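Fuculose-1-phosphate aldolase (Thermus thermophilus, PDB 2FK5) belongs to the class II aldolase/adducin family, a group of proteins built on an alpha/beta fold around a mixed sheet. Local coordinates at residues R10-D15 with E164-A169. Numbering follows the deposited sequence.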
loop_
_atom_site.group_PDB
_atom_site.type_symbol
_atom_site.label_atom_id
_atom_site.label_comp_id
_atom_site.label_asym_id
_atom_site.label_seq_id
_atom_site.Cartn_x
_atom_site.Cartn_y
_atom_site.Cartn_z
ATOM N N ARG A 10 3.751 -0.981 -14.860
ATOM C CA ARG A 10 3.487 -0.278 -13.618
ATOM C C ARG A 10 3.286 -1.249 -12.466
ATOM O O ARG A 10 3.854 -1.078 -11.394
ATOM C CB ARG A 10 2.249 0.604 -13.768
ATOM C CG ARG A 10 1.937 1.408 -12.529
ATOM C CD ARG A 10 0.743 2.324 -12.766
ATOM N NE ARG A 10 0.411 3.083 -11.566
ATOM C CZ ARG A 10 -0.673 3.842 -11.437
ATOM N NH1 ARG A 10 -0.882 4.490 -10.300
ATOM N N GLN A 11 2.474 -2.268 -12.708
ATOM C CA GLN A 11 2.173 -3.272 -11.705
ATOM C C GLN A 11 3.397 -4.099 -11.326
ATOM O O GLN A 11 3.617 -4.394 -10.155
ATOM C CB GLN A 11 1.061 -4.172 -12.234
ATOM C CG GLN A 11 0.798 -5.415 -11.420
ATOM C CD GLN A 11 -0.350 -6.220 -11.991
ATOM O OE1 GLN A 11 -0.417 -7.438 -11.821
ATOM N NE2 GLN A 11 -1.271 -5.537 -12.667
ATOM N N VAL A 12 4.192 -4.481 -12.322
ATOM C CA VAL A 12 5.389 -5.272 -12.053
ATOM C C VAL A 12 6.342 -4.459 -11.188
ATOM O O VAL A 12 6.914 -4.978 -10.229
ATOM C CB VAL A 12 6.073 -5.716 -13.375
ATOM C CG1 VAL A 12 7.516 -6.140 -13.107
ATOM C CG2 VAL A 12 5.303 -6.884 -13.977
ATOM N N GLY A 13 6.492 -3.176 -11.509
ATOM C CA GLY A 13 7.351 -2.319 -10.709
ATOM C C GLY A 13 6.831 -2.176 -9.280
ATOM O O GLY A 13 7.580 -2.319 -8.311
ATOM N N GLU A 14 5.536 -1.905 -9.136
ATOM C CA GLU A 14 4.947 -1.758 -7.803
ATOM C C GLU A 14 5.084 -3.026 -6.968
ATOM O O GLU A 14 5.405 -2.974 -5.777
ATOM C CB GLU A 14 3.456 -1.416 -7.894
ATOM C CG GLU A 14 3.147 -0.101 -8.586
ATOM C CD GLU A 14 1.684 0.290 -8.455
ATOM O OE1 GLU A 14 0.819 -0.610 -8.454
ATOM O OE2 GLU A 14 1.402 1.502 -8.364
ATOM N N ASP A 15 4.825 -4.168 -7.591
ATOM C CA ASP A 15 4.887 -5.432 -6.876
ATOM C C ASP A 15 6.310 -5.865 -6.525
ATOM O O ASP A 15 6.536 -6.411 -5.446
ATOM C CB ASP A 15 4.150 -6.508 -7.677
ATOM C CG ASP A 15 2.633 -6.302 -7.669
ATOM O OD1 ASP A 15 1.925 -7.007 -8.413
ATOM O OD2 ASP A 15 2.143 -5.437 -6.913
ATOM N N GLU A 164 1.567 -10.458 -20.759
ATOM C CA GLU A 164 1.572 -11.767 -20.117
ATOM C C GLU A 164 2.993 -12.295 -19.961
ATOM O O GLU A 164 3.314 -12.977 -18.982
ATOM C CB GLU A 164 0.729 -12.757 -20.923
ATOM C CG GLU A 164 -0.717 -12.309 -21.099
ATOM C CD GLU A 164 -1.585 -13.361 -21.766
ATOM O OE1 GLU A 164 -2.719 -13.025 -22.169
ATOM O OE2 GLU A 164 -1.136 -14.523 -21.882
ATOM N N ALA A 165 3.844 -11.978 -20.931
ATOM C CA ALA A 165 5.234 -12.406 -20.883
ATOM C C ALA A 165 5.914 -11.678 -19.735
ATOM O O ALA A 165 6.703 -12.270 -18.992
ATOM C CB ALA A 165 5.937 -12.083 -22.206
ATOM N N LEU A 166 5.604 -10.394 -19.583
ATOM C CA LEU A 166 6.197 -9.608 -18.509
ATOM C C LEU A 166 5.748 -10.121 -17.137
ATOM O O LEU A 166 6.558 -10.244 -16.212
ATOM C CB LEU A 166 5.825 -8.129 -18.662
ATOM C CG LEU A 166 6.489 -7.187 -17.658
ATOM C CD1 LEU A 166 8.007 -7.287 -17.754
ATOM C CD2 LEU A 166 6.043 -5.766 -17.941
ATOM N N LEU A 167 4.459 -10.414 -17.001
ATOM C CA LEU A 167 3.938 -10.923 -15.733
ATOM C C LEU A 167 4.531 -12.296 -15.441
ATOM O O LEU A 167 4.749 -12.663 -14.283
ATOM C CB LEU A 167 2.410 -11.006 -15.782
ATOM C CG LEU A 167 1.716 -9.641 -15.726
ATOM C CD1 LEU A 167 0.234 -9.795 -16.027
ATOM C CD2 LEU A 167 1.930 -9.020 -14.352
ATOM N N GLU A 168 4.799 -13.050 -16.497
ATOM C CA GLU A 168 5.396 -14.367 -16.344
ATOM C C GLU A 168 6.823 -14.213 -15.822
ATOM O O GLU A 168 7.236 -14.923 -14.905
ATOM C CB GLU A 168 5.410 -15.086 -17.689
ATOM C CG GLU A 168 6.055 -16.452 -17.671
ATOM C CD GLU A 168 6.220 -17.016 -19.070
ATOM O OE1 GLU A 168 6.586 -18.199 -19.198
ATOM O OE2 GLU A 168 5.992 -16.269 -20.042
ATOM N N ALA A 169 7.576 -13.289 -16.415
ATOM C CA ALA A 169 8.964 -13.023 -16.006
ATOM C C ALA A 169 9.002 -12.563 -14.548
ATOM O O ALA A 169 9.832 -13.008 -13.754
ATOM C CB ALA A 169 9.568 -11.951 -16.907
#
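Val12 faces Leu167 with their CA atoms 6.9 Å apart, where the two helical segments run almost parallel, their axes 12° apart in direction and 10.3 Å distant at closest approach. Val12 carries most of the contact. Its CG1 lies anti to the backbone N (chi1 162°), which leaves CG2 beside that N and aimed at the partner helix, where it meets both leucines. Val12 CG2 lies 3.9 Å from Leu166 CG, at the fork of the leucine side chain, with the CD2 branch slightly farther off. From a direction roughly at right angles to this, Val12 CG2 is 4.0 Å from Leu167 CD2, so the methyl reaches two consecutive residues of 164-169 at once. Leu167 does not start out pointing at 10-15; with CG beside the backbone N (chi1 -73°) its branched end swings back toward that helix. The same methyl also meets Gln11, whose extended chain crosses the leucine at about a right angle and brings Gln11 OE1 to 3.8 Å from Leu167 CD2, a van der Waals contact of the amide oxygen. No hydrogen bond or salt bridge spans the segments, and the join is small and mainly apolar, with Val12 and Leu166 buried and Gln11 and Leu167 partly open to solvent. Leu166 also touches Phe29, Val31 and Val87 of the central sheet, while Val12 also touches Tyr170. Glu14 and Asp15 form salt bridges with Arg48 of a second subunit, against which Gln11 also packs, placing this helix at a subunit interface. The arrangement is parallel helix-helix packing in an AraD-like alpha/beta domain: the long C-terminal helix 162-191 lies on the mixed sheet through Leu166, and the N-terminal helix 3-18 packs against its start.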